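Local coordinates for Peptide/nickel transport system substrate-binding protein (Listeria monocytogenes serotype 1/2a, PDB 5KZT) that probably serves as the substrate-binding component of an oligopeptide transport system, capturing extracellular peptides for uptake into the cell, at residues S305-V310 with S315-N320. Sequence-based numbering, arbitrary orientation.
Sequences SYTDTV and SKPANN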
loop_
_atom_site.group_PDB
_atom_site.type_symbol
_atom_site.label_atom_id
_atom_site.label_comp_id
_atom_site.label_asym_id
_atom_site.label_seq_id
_atom_site.Cartn_x
_atom_site.Cartn_y
_atom_site.Cartn_z
ATOM N N SER A 305 -24.118 -3.826 -5.803
ATOM C CA SER A 305 -24.299 -5.262 -5.963
ATOM C C SER A 305 -22.971 -5.989 -5.799
ATOM O O SER A 305 -22.916 -7.021 -5.131
ATOM C CB SER A 305 -24.905 -5.585 -7.327
ATOM O OG SER A 305 -25.084 -6.969 -7.462
ATOM N N TYR A 306 -21.916 -5.426 -6.395
ATOM C CA TYR A 306 -20.556 -5.928 -6.230
ATOM C C TYR A 306 -20.229 -6.166 -4.754
ATOM O O TYR A 306 -19.890 -7.284 -4.367
ATOM C CB TYR A 306 -19.528 -4.963 -6.850
ATOM C CG TYR A 306 -18.124 -5.479 -6.743
ATOM C CD1 TYR A 306 -17.598 -6.307 -7.729
ATOM C CD2 TYR A 306 -17.324 -5.172 -5.648
ATOM C CE1 TYR A 306 -16.314 -6.805 -7.640
ATOM C CE2 TYR A 306 -16.036 -5.673 -5.546
ATOM C CZ TYR A 306 -15.535 -6.486 -6.554
ATOM O OH TYR A 306 -14.261 -6.989 -6.475
ATOM N N THR A 307 -20.347 -5.131 -3.928
ATOM C CA THR A 307 -19.996 -5.275 -2.510
ATOM C C THR A 307 -20.943 -6.218 -1.773
ATOM O O THR A 307 -20.495 -6.972 -0.908
ATOM C CB THR A 307 -19.954 -3.937 -1.753
ATOM O OG1 THR A 307 -21.235 -3.316 -1.796
ATOM C CG2 THR A 307 -18.944 -3.017 -2.365
ATOM N N ASP A 308 -22.235 -6.175 -2.123
ATOM C CA ASP A 308 -23.259 -7.062 -1.528
ATOM C C ASP A 308 -23.137 -8.527 -1.934
ATOM O O ASP A 308 -23.733 -9.385 -1.295
ATOM C CB ASP A 308 -24.687 -6.642 -1.946
ATOM C CG ASP A 308 -25.149 -5.316 -1.339
ATOM O OD1 ASP A 308 -24.461 -4.749 -0.463
ATOM O OD2 ASP A 308 -26.233 -4.834 -1.766
ATOM N N THR A 309 -22.471 -8.796 -3.051
ATOM C CA THR A 309 -22.403 -10.136 -3.630
ATOM C C THR A 309 -21.016 -10.730 -3.486
ATOM O O THR A 309 -20.865 -11.846 -3.003
ATOM C CB THR A 309 -22.775 -10.083 -5.132
ATOM O OG1 THR A 309 -24.073 -9.486 -5.256
ATOM C CG2 THR A 309 -22.777 -11.483 -5.776
ATOM N N VAL A 310 -20.007 -9.992 -3.920
ATOM C CA VAL A 310 -18.635 -10.508 -3.945
ATOM C C VAL A 310 -17.917 -10.394 -2.598
ATOM O O VAL A 310 -17.216 -11.319 -2.213
ATOM C CB VAL A 310 -17.812 -9.820 -5.055
ATOM C CG1 VAL A 310 -16.337 -10.225 -4.999
ATOM C CG2 VAL A 310 -18.428 -10.127 -6.415
ATOM N N SER A 315 -17.238 -4.044 3.383
ATOM C CA SER A 315 -16.775 -3.135 2.333
ATOM C C SER A 315 -17.977 -2.393 1.785
ATOM O O SER A 315 -19.093 -2.907 1.805
ATOM C CB SER A 315 -16.065 -3.890 1.204
ATOM O OG SER A 315 -14.863 -4.495 1.650
ATOM N N LYS A 316 -17.766 -1.168 1.328
ATOM C CA LYS A 316 -18.861 -0.416 0.720
ATOM C C LYS A 316 -18.446 0.279 -0.569
ATOM O O LYS A 316 -17.255 0.465 -0.791
ATOM C CB LYS A 316 -19.473 0.562 1.717
ATOM C CG LYS A 316 -18.584 1.674 2.236
ATOM C CD LYS A 316 -19.305 2.345 3.416
ATOM C CE LYS A 316 -18.807 3.765 3.657
ATOM N NZ LYS A 316 -17.547 3.777 4.439
ATOM N N PRO A 317 -19.438 0.603 -1.436
ATOM C CA PRO A 317 -19.135 1.284 -2.691
ATOM C C PRO A 317 -18.356 2.558 -2.487
ATOM O O PRO A 317 -18.554 3.252 -1.493
ATOM C CB PRO A 317 -20.513 1.600 -3.263
ATOM C CG PRO A 317 -21.363 0.502 -2.744
ATOM C CD PRO A 317 -20.889 0.334 -1.328
ATOM N N ALA A 318 -17.455 2.825 -3.429
ATOM C CA ALA A 318 -16.630 4.015 -3.435
ATOM C C ALA A 318 -16.995 4.816 -4.670
ATOM O O ALA A 318 -17.090 4.256 -5.768
ATOM C CB ALA A 318 -15.165 3.628 -3.486
ATOM N N ASN A 319 -17.214 6.112 -4.476
ATOM C CA ASN A 319 -17.381 7.082 -5.566
ATOM C C ASN A 319 -16.355 8.213 -5.446
ATOM O O ASN A 319 -16.556 9.339 -5.941
ATOM C CB ASN A 319 -18.795 7.626 -5.525
ATOM C CG ASN A 319 -19.834 6.539 -5.687
ATOM O OD1 ASN A 319 -20.598 6.254 -4.769
ATOM N ND2 ASN A 319 -19.864 5.923 -6.836
ATOM N N ASN A 320 -15.260 7.895 -4.751
ATOM C CA ASN A 320 -14.114 8.752 -4.544
ATOM C C ASN A 320 -12.869 7.870 -4.474
ATOM O O ASN A 320 -12.911 6.723 -3.988
ATOM C CB ASN A 320 -14.202 9.502 -3.227
ATOM C CG ASN A 320 -15.423 10.391 -3.130
ATOM O OD1 ASN A 320 -16.507 9.920 -2.800
ATOM N ND2 ASN A 320 -15.248 11.676 -3.422
HETATM O O HOH W 1 -19.377 -5.769 1.756
HETATM O O HOH W 2 -21.904 -4.488 0.732
#
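With chi1 of Thr307 at 61°, its OG1 is tucked into the cleft flanked by its own N and C, beside CD and CG of Pro317, while CG2 extends anti to the carbonyl carbon and reaches the backbone where Lys316 joins Pro317. OG1 lies 3.7 Å from Pro317 CD, and CG2 comes within 3.8 Å of Lys316 C. The two side chains lie roughly perpendicular; OG1 rests against CD and CG, and CG2 packs on the Lys316-Pro317 peptide bond and CD. No direct hydrogen bond spans the segments; two waters fill that role. One bridges Thr307 O (3.1 Å) and Ser315 O (2.9 Å), tying a helix carbonyl to the incoming chain. The other lies within hydrogen-bonding distance of Thr307 OG1 (2.9 Å) and Asp308 OD1 (2.8 Å), and more weakly of Ser315 O; it cannot donate to all three at once. This is a helix-turn-strand connection in the periplasmic-binding-protein type fold: helix 303-311 turns back into strand 316-317, which pairs antiparallel with strand 491-503 of a mixed sheet through Lys316 and Gln496. Tyr495 of that strand also touches Thr307, leaving the threonine buried between helix and sheet. Its hydroxyl is hydrogen-bonded to Gln304 O one turn back in the helix, and Gln304 NE2 bonds Asp308 OD1. Ser315 OG turns instead to Asn313 and to the backbone N of Ser498.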